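Local coordinates for transcriptional regulator (Rhodococcus sp., PDB 2O0Y), which probably binds DNA and regulates transcription as a member of the IclR family, at residues Thr23-Leu28 and Val56-Thr61; Asp166-Asp171 and Asp180-Lys185; Leu196-Arg201 and Gly227-Phe232; Leu223-Pro228 and Glu242-Ala247. All coordinates share one frame; numbering follows the deposited sequence.

Contact 1 (Thr23-Leu28 and Val56-Thr61); sequences TRVIDL and VRLVAT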
loop_
_atom_site.group_PDB
_atom_site.type_symbol
_atom_site.label_atom_id
_atom_site.label_comp_id
_atom_site.label_asym_id
_atom_site.label_seq_id
_atom_site.Cartn_x
_atom_site.Cartn_y
_atom_site.Cartn_z
ATOM N N THR B 23 26.210 -0.339 0.689
ATOM C CA THR B 23 26.147 -0.908 -0.679
ATOM C C THR B 23 25.678 -2.362 -0.699
ATOM O O THR B 23 24.955 -2.796 -1.601
ATOM C CB THR B 23 27.550 -0.898 -1.289
ATOM O OG1 THR B 23 27.909 0.452 -1.440
ATOM C CG2 THR B 23 27.533 -1.523 -2.682
ATOM N N ARG B 24 26.145 -3.141 0.282
ATOM C CA ARG B 24 25.743 -4.508 0.412
ATOM C C ARG B 24 24.262 -4.598 0.762
ATOM O O ARG B 24 23.571 -5.463 0.281
ATOM C CB ARG B 24 26.599 -5.184 1.506
ATOM C CG ARG B 24 28.082 -5.389 0.983
ATOM C CD ARG B 24 29.009 -5.724 2.120
ATOM N NE ARG B 24 30.314 -6.086 1.558
ATOM C CZ ARG B 24 31.351 -6.495 2.267
ATOM N NH1 ARG B 24 31.239 -6.610 3.577
ATOM N NH2 ARG B 24 32.476 -6.795 1.652
ATOM N N VAL B 25 23.769 -3.742 1.640
ATOM C CA VAL B 25 22.352 -3.733 1.946
ATOM C C VAL B 25 21.536 -3.415 0.694
ATOM O O VAL B 25 20.566 -4.053 0.393
ATOM C CB VAL B 25 22.051 -2.718 3.088
ATOM C CG1 VAL B 25 20.597 -2.649 3.323
ATOM C CG2 VAL B 25 22.755 -3.219 4.382
ATOM N N ILE B 26 21.926 -2.388 -0.030
ATOM C CA ILE B 26 21.292 -2.095 -1.326
ATOM C C ILE B 26 21.398 -3.268 -2.301
ATOM O O ILE B 26 20.407 -3.613 -2.967
ATOM C CB ILE B 26 21.859 -0.768 -1.918
ATOM C CG1 ILE B 26 21.585 0.394 -0.947
ATOM C CG2 ILE B 26 21.256 -0.474 -3.314
ATOM C CD1 ILE B 26 22.433 1.703 -1.285
ATOM N N ASP B 27 22.577 -3.878 -2.452
ATOM C CA ASP B 27 22.714 -5.013 -3.353
ATOM C C ASP B 27 21.753 -6.173 -3.015
ATOM O O ASP B 27 21.268 -6.929 -3.899
ATOM C CB ASP B 27 24.197 -5.517 -3.334
ATOM C CG ASP B 27 25.146 -4.521 -3.918
ATOM O OD1 ASP B 27 24.684 -3.535 -4.563
ATOM O OD2 ASP B 27 26.381 -4.674 -3.711
ATOM N N LEU B 28 21.508 -6.366 -1.726
ATOM C CA LEU B 28 20.605 -7.452 -1.280
ATOM C C LEU B 28 19.166 -7.085 -1.597
ATOM O O LEU B 28 18.436 -7.890 -2.152
ATOM C CB LEU B 28 20.748 -7.696 0.261
ATOM C CG LEU B 28 22.091 -8.360 0.634
ATOM C CD1 LEU B 28 22.309 -8.294 2.183
ATOM C CD2 LEU B 28 22.029 -9.882 0.231
ATOM N N VAL B 56 24.562 -13.472 6.209
ATOM C CA VAL B 56 23.818 -13.839 7.417
ATOM C C VAL B 56 23.792 -12.653 8.382
ATOM O O VAL B 56 22.746 -12.327 8.937
ATOM C CB VAL B 56 24.396 -15.113 8.065
ATOM C CG1 VAL B 56 23.750 -15.426 9.466
ATOM C CG2 VAL B 56 24.270 -16.285 7.133
ATOM N N ARG B 57 24.932 -12.006 8.608
ATOM C CA ARG B 57 24.973 -10.855 9.514
ATOM C C ARG B 57 24.086 -9.688 9.033
ATOM O O ARG B 57 23.374 -9.051 9.817
ATOM C CB ARG B 57 26.413 -10.395 9.693
ATOM C CG ARG B 57 26.588 -9.008 10.291
ATOM C CD ARG B 57 28.025 -8.773 10.844
ATOM N NE ARG B 57 29.121 -9.122 9.915
ATOM C CZ ARG B 57 29.299 -8.688 8.656
ATOM N NH1 ARG B 57 28.414 -7.887 8.046
ATOM N NH2 ARG B 57 30.369 -9.112 7.975
ATOM N N LEU B 58 24.142 -9.393 7.744
ATOM C CA LEU B 58 23.333 -8.258 7.221
ATOM C C LEU B 58 21.872 -8.591 7.252
ATOM O O LEU B 58 21.050 -7.727 7.626
ATOM C CB LEU B 58 23.766 -7.851 5.800
ATOM C CG LEU B 58 25.172 -7.246 5.680
ATOM C CD1 LEU B 58 25.684 -7.191 4.194
ATOM C CD2 LEU B 58 25.213 -5.835 6.319
ATOM N N VAL B 59 21.521 -9.836 6.897
ATOM C CA VAL B 59 20.112 -10.231 6.900
ATOM C C VAL B 59 19.561 -10.147 8.345
ATOM O O VAL B 59 18.482 -9.617 8.551
ATOM C CB VAL B 59 19.921 -11.626 6.270
ATOM C CG1 VAL B 59 18.548 -12.186 6.596
ATOM C CG2 VAL B 59 20.086 -11.517 4.739
ATOM N N ALA B 60 20.349 -10.596 9.335
ATOM C CA ALA B 60 20.008 -10.470 10.750
ATOM C C ALA B 60 19.639 -9.020 11.144
ATOM O O ALA B 60 18.570 -8.783 11.723
ATOM C CB ALA B 60 21.134 -10.981 11.602
ATOM N N THR B 61 20.517 -8.055 10.840
ATOM C CA THR B 61 20.236 -6.648 11.142
ATOM C C THR B 61 18.968 -6.168 10.426
ATOM O O THR B 61 18.133 -5.481 11.020
ATOM C CB THR B 61 21.419 -5.704 10.745
ATOM O OG1 THR B 61 22.537 -6.001 11.578
ATOM C CG2 THR B 61 21.052 -4.258 11.051
HETATM O O HOH W 1 29.119 -5.640 5.806
#
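Leu58, on helix 52-64, reaches across to Arg24, Val25 and Leu28 of helix 18-29 and carries every apolar contact between the two segments. The short axes approach to 10.7 Å and run at 81° to each other, so the meeting is confined to one place, where Val25 CA and Leu58 CA lie 7.0 Å apart. The path of Leu58 begins at CB, which touches Leu28 CD1 at 3.9 Å. Its CG stands anti to the carbonyl carbon (chi1 -67°), and the chain forks beyond it. One branch, Leu58 CD1, presses against Arg24 CB at 3.5 Å and also meets Leu28 CD1 at 4.1 Å. The other, Leu58 CD2, turns to Val25 CG2, also at 4.1 Å. These helices belong to the IclR helix-turn-helix domain, in which helix 52-64 follows helix 41-48 and is, by its place in the motif, probably the recognition helix. Leu28 extends the core by touching Leu44 and Thr48 of helix 41-48, whereas Val25 packs on Val22 of the second subunit. Arg24 crosses Leu58 at about a right angle with its chain extended from CG to NE, which carries the guanidinium past the apolar patch to a water. That water accepts from Arg24 NH1 at 3.2 Å, in the guanidinium plane, and from Arg57 NH1 at 3.3 Å, bridging two like-charged groups.

Contact 2 (Asp166-Asp171 and Asp180-Lys185); sequences DDVAAD and DQLREK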
loop_
_atom_site.group_PDB
_atom_site.type_symbol
_atom_site.label_atom_id
_atom_site.label_comp_id
_atom_site.label_asym_id
_atom_site.label_seq_id
_atom_site.Cartn_x
_atom_site.Cartn_y
_atom_site.Cartn_z
ATOM N N ASP B 166 -17.301 -10.470 -12.938
ATOM C CA ASP B 166 -18.526 -10.862 -12.240
ATOM C C ASP B 166 -18.810 -9.981 -11.019
ATOM O O ASP B 166 -19.944 -9.537 -10.821
ATOM C CB ASP B 166 -18.470 -12.332 -11.829
ATOM C CG ASP B 166 -18.859 -13.278 -12.954
ATOM O OD1 ASP B 166 -19.525 -12.844 -13.920
ATOM O OD2 ASP B 166 -18.509 -14.476 -12.866
ATOM N N ASP B 167 -17.778 -9.729 -10.210
ATOM C CA ASP B 167 -17.956 -8.981 -8.975
ATOM C C ASP B 167 -18.288 -7.520 -9.261
ATOM O O ASP B 167 -19.171 -6.940 -8.619
ATOM C CB ASP B 167 -16.724 -9.101 -8.074
ATOM C CG ASP B 167 -16.485 -10.522 -7.584
ATOM O OD1 ASP B 167 -17.447 -11.342 -7.433
ATOM O OD2 ASP B 167 -15.297 -10.814 -7.338
ATOM N N VAL B 168 -17.590 -6.934 -10.230
ATOM C CA VAL B 168 -17.876 -5.589 -10.729
ATOM C C VAL B 168 -19.323 -5.526 -11.233
ATOM O O VAL B 168 -20.008 -4.526 -11.029
ATOM C CB VAL B 168 -16.890 -5.210 -11.867
ATOM C CG1 VAL B 168 -17.386 -4.023 -12.696
ATOM C CG2 VAL B 168 -15.503 -4.915 -11.298
ATOM N N ALA B 169 -19.778 -6.602 -11.874
ATOM C CA ALA B 169 -21.123 -6.649 -12.459
ATOM C C ALA B 169 -22.192 -6.706 -11.366
ATOM O O ALA B 169 -23.253 -6.102 -11.509
ATOM C CB ALA B 169 -21.268 -7.845 -13.403
ATOM N N ALA B 170 -21.895 -7.435 -10.286
ATOM C CA ALA B 170 -22.786 -7.542 -9.126
ATOM C C ALA B 170 -22.877 -6.225 -8.359
ATOM O O ALA B 170 -23.858 -5.996 -7.649
ATOM C CB ALA B 170 -22.333 -8.641 -8.214
ATOM N N ASP B 171 -21.855 -5.376 -8.520
ATOM C CA ASP B 171 -21.795 -4.063 -7.892
ATOM C C ASP B 171 -22.643 -3.045 -8.628
ATOM O O ASP B 171 -23.002 -2.020 -8.061
ATOM C CB ASP B 171 -20.353 -3.541 -7.829
ATOM N N ASP B 180 -22.427 -11.186 -18.175
ATOM C CA ASP B 180 -22.185 -11.600 -19.560
ATOM C C ASP B 180 -22.017 -10.441 -20.533
ATOM O O ASP B 180 -21.116 -10.497 -21.375
ATOM C CB ASP B 180 -23.327 -12.508 -20.047
ATOM C CG ASP B 180 -23.439 -13.792 -19.247
ATOM O OD1 ASP B 180 -22.458 -14.169 -18.567
ATOM O OD2 ASP B 180 -24.510 -14.444 -19.314
ATOM N N GLN B 181 -22.862 -9.405 -20.400
ATOM C CA GLN B 181 -22.819 -8.216 -21.260
ATOM C C GLN B 181 -21.491 -7.462 -21.094
ATOM O O GLN B 181 -20.759 -7.238 -22.060
ATOM C CB GLN B 181 -23.982 -7.262 -20.945
ATOM C CG GLN B 181 -25.387 -7.822 -21.155
ATOM N N LEU B 182 -21.192 -7.071 -19.856
ATOM C CA LEU B 182 -19.919 -6.475 -19.529
ATOM C C LEU B 182 -18.716 -7.273 -20.058
ATOM O O LEU B 182 -17.831 -6.699 -20.676
ATOM C CB LEU B 182 -19.816 -6.246 -18.023
ATOM C CG LEU B 182 -18.666 -5.362 -17.516
ATOM C CD1 LEU B 182 -18.657 -3.950 -18.158
ATOM C CD2 LEU B 182 -18.709 -5.237 -16.013
ATOM N N ARG B 183 -18.701 -8.590 -19.841
ATOM C CA ARG B 183 -17.637 -9.476 -20.348
ATOM C C ARG B 183 -17.449 -9.353 -21.876
ATOM O O ARG B 183 -16.315 -9.372 -22.379
ATOM C CB ARG B 183 -17.926 -10.935 -19.959
ATOM C CG ARG B 183 -16.761 -11.923 -20.156
ATOM C CD ARG B 183 -17.079 -13.331 -19.609
ATOM N NE ARG B 183 -17.003 -13.307 -18.152
ATOM C CZ ARG B 183 -18.050 -13.282 -17.329
ATOM N NH1 ARG B 183 -19.293 -13.320 -17.802
ATOM N NH2 ARG B 183 -17.843 -13.229 -16.023
ATOM N N GLU B 184 -18.557 -9.210 -22.602
ATOM C CA GLU B 184 -18.512 -9.161 -24.065
ATOM C C GLU B 184 -17.976 -7.810 -24.544
ATOM O O GLU B 184 -17.130 -7.755 -25.438
ATOM C CB GLU B 184 -19.878 -9.492 -24.695
ATOM C CG GLU B 184 -20.353 -10.956 -24.460
ATOM C CD GLU B 184 -21.502 -11.399 -25.395
ATOM O OE1 GLU B 184 -21.932 -10.574 -26.243
ATOM O OE2 GLU B 184 -21.970 -12.575 -25.291
ATOM N N LYS B 185 -18.424 -6.729 -23.910
ATOM C CA LYS B 185 -17.935 -5.399 -24.259
ATOM C C LYS B 185 -16.426 -5.269 -23.950
ATOM O O LYS B 185 -15.687 -4.682 -24.744
ATOM C CB LYS B 185 -18.747 -4.324 -23.554
ATOM C CG LYS B 185 -20.259 -4.355 -23.894
ATOM C CD LYS B 185 -21.064 -3.321 -23.053
ATOM C CE LYS B 185 -20.798 -3.465 -21.535
ATOM N NZ LYS B 185 -21.334 -2.366 -20.663
#
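Ala169 and Leu182 bring their CA atoms to 7.2 Å where the helical segments 166-171 and 180-185 pass, running at 125° to each other. Leu182 is buried and supplies the apolar contact: its CD2 branch touches Val168 CG1 at 3.8 Å, the two side chains crossing at about a right angle. Leu182 CD2 also rests, more loosely, against Ala169 CB, at 4.5 Å. The segments belong to two successive helices of the IclR C-terminal domain, joined by a short loop, and Val168 continues the apolar core to Leu122, Leu148 and Trp149. At the margin, polar groups take over. Arg183 bends at its third torsion (chi3 -75°), which swings the guanidinium toward the neighbouring helix, and NH2 donates to Asp166 OD1 at 2.7 Å in a salt bridge. Asp166 lies at the guanidinium edge near its plane, yet the donor meets OD1 61° out of the carboxylate plane. Arg183 NH1 holds a longer bridge to Asp180 OD1, at 3.4 Å, one turn back on its own helix. Replacing Arg183 by a leucine would probably leave Asp166 and Asp180 without their shared positive partner, two nearby carboxylates less well screened. Asp166 also touches Ala179.

Contact 3 (Leu196-Arg201 and Gly227-Phe232); sequences LVHGER and GPTGRF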
loop_
_atom_site.group_PDB
_atom_site.type_symbol
_atom_site.label_atom_id
_atom_site.label_comp_id
_atom_site.label_asym_id
_atom_site.label_seq_id
_atom_site.Cartn_x
_atom_site.Cartn_y
_atom_site.Cartn_z
ATOM N N LEU B 196 -14.985 3.314 -26.865
ATOM C CA LEU B 196 -15.636 4.599 -27.113
ATOM C C LEU B 196 -17.107 4.390 -26.755
ATOM O O LEU B 196 -17.777 3.602 -27.409
ATOM C CB LEU B 196 -15.454 4.998 -28.595
ATOM C CG LEU B 196 -16.346 6.140 -29.105
ATOM C CD1 LEU B 196 -15.961 7.439 -28.440
ATOM C CD2 LEU B 196 -16.111 6.247 -30.585
ATOM N N VAL B 197 -17.565 5.037 -25.682
ATOM C CA VAL B 197 -18.902 4.781 -25.146
ATOM C C VAL B 197 -19.624 6.120 -24.943
ATOM O O VAL B 197 -18.966 7.161 -24.721
ATOM C CB VAL B 197 -18.812 4.067 -23.766
ATOM C CG1 VAL B 197 -17.952 2.799 -23.847
ATOM C CG2 VAL B 197 -18.237 4.974 -22.753
ATOM N N HIS B 198 -20.953 6.087 -24.965
ATOM C CA HIS B 198 -21.778 7.309 -24.800
ATOM C C HIS B 198 -22.859 7.120 -23.735
ATOM O O HIS B 198 -23.607 6.162 -23.794
ATOM C CB HIS B 198 -22.467 7.654 -26.116
ATOM C CG HIS B 198 -21.557 7.669 -27.304
ATOM N ND1 HIS B 198 -20.754 8.748 -27.620
ATOM C CD2 HIS B 198 -21.343 6.745 -28.270
ATOM C CE1 HIS B 198 -20.079 8.482 -28.726
ATOM N NE2 HIS B 198 -20.428 7.276 -29.146
ATOM N N GLY B 199 -22.940 8.014 -22.763
ATOM C CA GLY B 199 -24.092 8.027 -21.862
ATOM C C GLY B 199 -24.136 6.856 -20.890
ATOM O O GLY B 199 -25.187 6.525 -20.355
ATOM N N GLU B 200 -22.978 6.251 -20.622
ATOM C CA GLU B 200 -22.945 5.174 -19.656
ATOM C C GLU B 200 -22.843 5.709 -18.249
ATOM O O GLU B 200 -23.639 5.321 -17.409
ATOM C CB GLU B 200 -21.801 4.201 -19.949
ATOM C CG GLU B 200 -22.135 3.250 -21.063
ATOM C CD GLU B 200 -21.119 2.120 -21.194
ATOM O OE1 GLU B 200 -20.240 1.977 -20.315
ATOM O OE2 GLU B 200 -21.200 1.384 -22.188
ATOM N N ARG B 201 -21.881 6.616 -18.016
ATOM C CA ARG B 201 -21.640 7.212 -16.713
ATOM C C ARG B 201 -22.771 8.151 -16.300
ATOM O O ARG B 201 -23.270 8.100 -15.165
ATOM C CB ARG B 201 -20.313 7.993 -16.728
ATOM C CG ARG B 201 -19.037 7.146 -16.855
ATOM C CD ARG B 201 -17.800 7.986 -17.243
ATOM N NE ARG B 201 -17.899 9.407 -16.885
ATOM C CZ ARG B 201 -17.673 10.413 -17.735
ATOM N NH1 ARG B 201 -17.287 10.168 -18.993
ATOM N NH2 ARG B 201 -17.797 11.681 -17.334
ATOM N N GLY B 227 -15.924 13.864 -22.036
ATOM C CA GLY B 227 -16.493 15.170 -22.263
ATOM C C GLY B 227 -17.917 15.062 -22.717
ATOM O O GLY B 227 -18.508 13.991 -22.666
ATOM N N PRO B 228 -18.486 16.186 -23.173
ATOM C CA PRO B 228 -19.853 16.196 -23.661
ATOM C C PRO B 228 -20.037 15.356 -24.922
ATOM O O PRO B 228 -19.219 15.421 -25.837
ATOM C CB PRO B 228 -20.117 17.682 -23.932
ATOM C CG PRO B 228 -18.774 18.299 -24.061
ATOM C CD PRO B 228 -17.876 17.524 -23.194
ATOM N N THR B 229 -21.111 14.564 -24.963
ATOM C CA THR B 229 -21.404 13.680 -26.119
ATOM C C THR B 229 -21.446 14.466 -27.432
ATOM O O THR B 229 -20.992 13.988 -28.477
ATOM C CB THR B 229 -22.719 12.959 -25.862
ATOM O OG1 THR B 229 -22.487 12.078 -24.768
ATOM C CG2 THR B 229 -23.234 12.180 -27.108
ATOM N N GLY B 230 -21.901 15.706 -27.356
ATOM C CA GLY B 230 -22.045 16.543 -28.535
ATOM C C GLY B 230 -20.717 16.914 -29.198
ATOM O O GLY B 230 -20.728 17.448 -30.295
ATOM N N ARG B 231 -19.576 16.656 -28.527
ATOM C CA ARG B 231 -18.264 16.886 -29.134
ATOM C C ARG B 231 -17.629 15.592 -29.648
ATOM O O ARG B 231 -16.663 15.640 -30.412
ATOM C CB ARG B 231 -17.314 17.548 -28.113
ATOM C CG ARG B 231 -17.619 19.057 -27.948
ATOM C CD ARG B 231 -16.363 19.866 -27.525
ATOM N NE ARG B 231 -15.853 19.524 -26.209
ATOM C CZ ARG B 231 -16.194 20.166 -25.090
ATOM N NH1 ARG B 231 -17.087 21.136 -25.151
ATOM N NH2 ARG B 231 -15.673 19.819 -23.924
ATOM N N PHE B 232 -18.176 14.459 -29.221
ATOM C CA PHE B 232 -17.734 13.134 -29.669
ATOM C C PHE B 232 -18.603 12.735 -30.831
ATOM O O PHE B 232 -19.327 11.726 -30.780
ATOM C CB PHE B 232 -17.837 12.101 -28.550
ATOM C CG PHE B 232 -16.794 12.243 -27.463
ATOM C CD1 PHE B 232 -16.836 13.301 -26.563
ATOM C CD2 PHE B 232 -15.769 11.285 -27.322
ATOM C CE1 PHE B 232 -15.870 13.404 -25.560
ATOM C CE2 PHE B 232 -14.817 11.401 -26.324
ATOM C CZ PHE B 232 -14.885 12.456 -25.452
#
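His198 and Phe232, with Thr229 beside them, have most of the surface buried here, and no hydrogen bond joins the two segments directly. His198 and Thr229 have the closest CA atoms, 6.5 Å apart. The first torsion of His198 (chi1 -49°) places CG beside the backbone N, and His198 CE1 lies 3.9 Å from Phe232 O, the ring being oblique to that oxygen. His198 CE1 also comes within 4.3 Å of Phe232 CB. The neighbouring ring atom, His198 ND1, lies 4.3 Å from Thr229 CG2; its polar partner is Ser206 OG, which Thr229 OG1 uses as well. Ser206 sits on strand 205-213, which in the antiparallel sheet of the IclR C-terminal domain runs between strands 195-198 and 219-228. The contact therefore reaches over an intervening strand, whose hydroxyl links the His198 and Thr229 side chains. Beyond the end of strand 219-228 the chain turns as a 3-10 segment, where Phe232 N donates to Thr229 O at 3.0 Å and so brings the aromatic back toward the sheet. Phe232 CD2 meets Leu196 CD1 at 4.0 Å, the side chains lying alongside and pointing opposite ways, and the ring stacks edge-to-face with Tyr240.

Contact 4 (Leu223-Pro228 and Glu242-Ala247); sequences LTLGGP and ECTRAA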
loop_
_atom_site.group_PDB
_atom_site.type_symbol
_atom_site.label_atom_id
_atom_site.label_comp_id
_atom_site.label_asym_id
_atom_site.label_seq_id
_atom_site.Cartn_x
_atom_site.Cartn_y
_atom_site.Cartn_z
ATOM N N LEU B 223 -5.628 5.510 -20.688
ATOM C CA LEU B 223 -5.550 6.900 -21.060
ATOM C C LEU B 223 -6.920 7.302 -21.633
ATOM O O LEU B 223 -7.352 6.761 -22.664
ATOM C CB LEU B 223 -4.476 7.099 -22.116
ATOM C CG LEU B 223 -4.258 8.543 -22.596
ATOM C CD1 LEU B 223 -3.585 9.377 -21.452
ATOM C CD2 LEU B 223 -3.352 8.593 -23.803
ATOM N N THR B 224 -7.588 8.274 -21.010
ATOM C CA THR B 224 -8.982 8.469 -21.298
ATOM C C THR B 224 -9.381 9.936 -21.599
ATOM O O THR B 224 -9.048 10.820 -20.830
ATOM C CB THR B 224 -9.796 7.945 -20.114
ATOM O OG1 THR B 224 -9.408 6.572 -19.873
ATOM C CG2 THR B 224 -11.302 7.974 -20.403
ATOM N N LEU B 225 -10.180 10.149 -22.663
ATOM C CA LEU B 225 -10.857 11.449 -22.906
ATOM C C LEU B 225 -12.281 11.345 -22.400
ATOM O O LEU B 225 -12.922 10.355 -22.647
ATOM C CB LEU B 225 -10.937 11.719 -24.410
ATOM C CG LEU B 225 -9.682 11.783 -25.263
ATOM C CD1 LEU B 225 -10.105 12.212 -26.653
ATOM C CD2 LEU B 225 -8.674 12.795 -24.688
ATOM N N GLY B 226 -12.782 12.330 -21.658
ATOM C CA GLY B 226 -14.211 12.352 -21.321
ATOM C C GLY B 226 -14.695 13.745 -21.547
ATOM O O GLY B 226 -13.959 14.713 -21.290
ATOM N N GLY B 227 -15.924 13.864 -22.036
ATOM C CA GLY B 227 -16.493 15.170 -22.263
ATOM C C GLY B 227 -17.917 15.062 -22.717
ATOM O O GLY B 227 -18.508 13.991 -22.666
ATOM N N PRO B 228 -18.486 16.186 -23.173
ATOM C CA PRO B 228 -19.853 16.196 -23.661
ATOM C C PRO B 228 -20.037 15.356 -24.922
ATOM O O PRO B 228 -19.219 15.421 -25.837
ATOM C CB PRO B 228 -20.117 17.682 -23.932
ATOM C CG PRO B 228 -18.774 18.299 -24.061
ATOM C CD PRO B 228 -17.876 17.524 -23.194
ATOM N N GLU B 242 -7.312 9.056 -33.357
ATOM C CA GLU B 242 -5.953 9.181 -33.884
ATOM C C GLU B 242 -4.997 9.845 -32.896
ATOM O O GLU B 242 -3.853 9.384 -32.743
ATOM C CB GLU B 242 -5.942 9.956 -35.180
ATOM C CG GLU B 242 -4.656 9.889 -35.913
ATOM C CD GLU B 242 -4.844 10.289 -37.366
ATOM O OE1 GLU B 242 -5.749 11.097 -37.619
ATOM O OE2 GLU B 242 -4.129 9.748 -38.238
ATOM N N CYS B 243 -5.421 10.939 -32.252
ATOM C CA CYS B 243 -4.570 11.592 -31.247
ATOM C C CYS B 243 -4.375 10.730 -30.017
ATOM O O CYS B 243 -3.275 10.688 -29.467
ATOM C CB CYS B 243 -5.121 12.960 -30.823
ATOM S SG CYS B 243 -5.235 14.086 -32.232
ATOM N N THR B 244 -5.446 10.095 -29.541
ATOM C CA THR B 244 -5.335 9.345 -28.294
ATOM C C THR B 244 -4.516 8.089 -28.519
ATOM O O THR B 244 -3.770 7.668 -27.648
ATOM C CB THR B 244 -6.709 9.057 -27.685
ATOM O OG1 THR B 244 -7.411 10.291 -27.580
ATOM C CG2 THR B 244 -6.578 8.503 -26.253
ATOM N N ARG B 245 -4.631 7.493 -29.703
ATOM C CA ARG B 245 -3.845 6.290 -30.038
ATOM C C ARG B 245 -2.377 6.600 -30.010
ATOM O O ARG B 245 -1.621 5.843 -29.444
ATOM C CB ARG B 245 -4.178 5.767 -31.451
ATOM C CG ARG B 245 -3.510 4.435 -31.727
ATOM C CD ARG B 245 -3.684 3.981 -33.217
ATOM N NE ARG B 245 -5.077 3.690 -33.556
ATOM C CZ ARG B 245 -5.749 2.610 -33.158
ATOM N NH1 ARG B 245 -5.163 1.701 -32.388
ATOM N NH2 ARG B 245 -7.003 2.413 -33.547
ATOM N N ALA B 246 -1.970 7.698 -30.650
ATOM C CA ALA B 246 -0.548 8.090 -30.691
ATOM C C ALA B 246 -0.015 8.377 -29.299
ATOM O O ALA B 246 1.087 7.972 -28.967
ATOM C CB ALA B 246 -0.353 9.300 -31.582
ATOM N N ALA B 247 -0.790 9.105 -28.503
ATOM C CA ALA B 247 -0.369 9.486 -27.137
ATOM C C ALA B 247 -0.179 8.257 -26.291
ATOM O O ALA B 247 0.808 8.140 -25.546
ATOM C CB ALA B 247 -1.453 10.384 -26.514
#
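Leu223 and Leu225 on strand 219-228 face Thr244 and Ala247 of helix 237-254, a helix packed on the antiparallel sheet of the C-terminal domain, consistent with its GAF-like family. The short axes are 9.4 Å apart at closest and run nearly antiparallel, at 156°. Leu223 and Leu225 alternate with Thr224, whose CB points away, so that only one strand face meets the helix.

The apolar contacts centre on Leu223. Its CG is anti to the backbone N (chi1 -179°), which sends Leu223 CD2 toward the helix, where it touches Ala247 CB at 3.8 Å. Leu223 CD2 also lies 4.1 Å from Thr244 CG2. Helix 97-110 adds to this packing, Ile102 touching Ala247 and Leu106 touching Thr244.

Contacts between polar and apolar atoms form the second kind. Thr244 OG1 stands anti to the carbonyl carbon (chi1 -53°) and donates to Tyr240 O, one turn back in the helix. The hydroxyl oxygen, its hydrogen committed there, is pressed against Leu225: CD1 lies 3.4 Å from Thr244 OG1. The two side chains run side by side in opposing senses, and Leu225 CG follows at 3.6 Å from Thr244 OG1. Exchanging Thr244 for a glycine is likely to leave Leu223 CD2 and Leu225 CD1 without their packing partner on the helix, and Tyr240 O without the hydroxyl. On the strand side, Leu223 O comes 4.1 Å from Thr244 CG2, and on the helix side Thr244 O lies 4.0 Å from Leu223 CD2.

From the N terminus, contact 1 closes first, within the helix-turn-helix domain, joining helix 18-29 to helix 52-64 some 28 residues on. Its centre lies about 46 Å or more from those of the others, on the opposite side of the chain's centre. Contact 2 then closes a short loop between two successive helices in the C-terminal domain, and contact 3 opens after helix 178-192 leads into strand 195-198; the two touch where Lys185 NZ nears Glu200 OE2. Contact 4 opens on the strand where contact 3 closes, the two overlapping at Gly227 and Pro228. Contact 3 ties strand 195-198 to the turn after strand 219-228, contact 4 ties helix 237-254 to that strand, their centres about 12 Å apart.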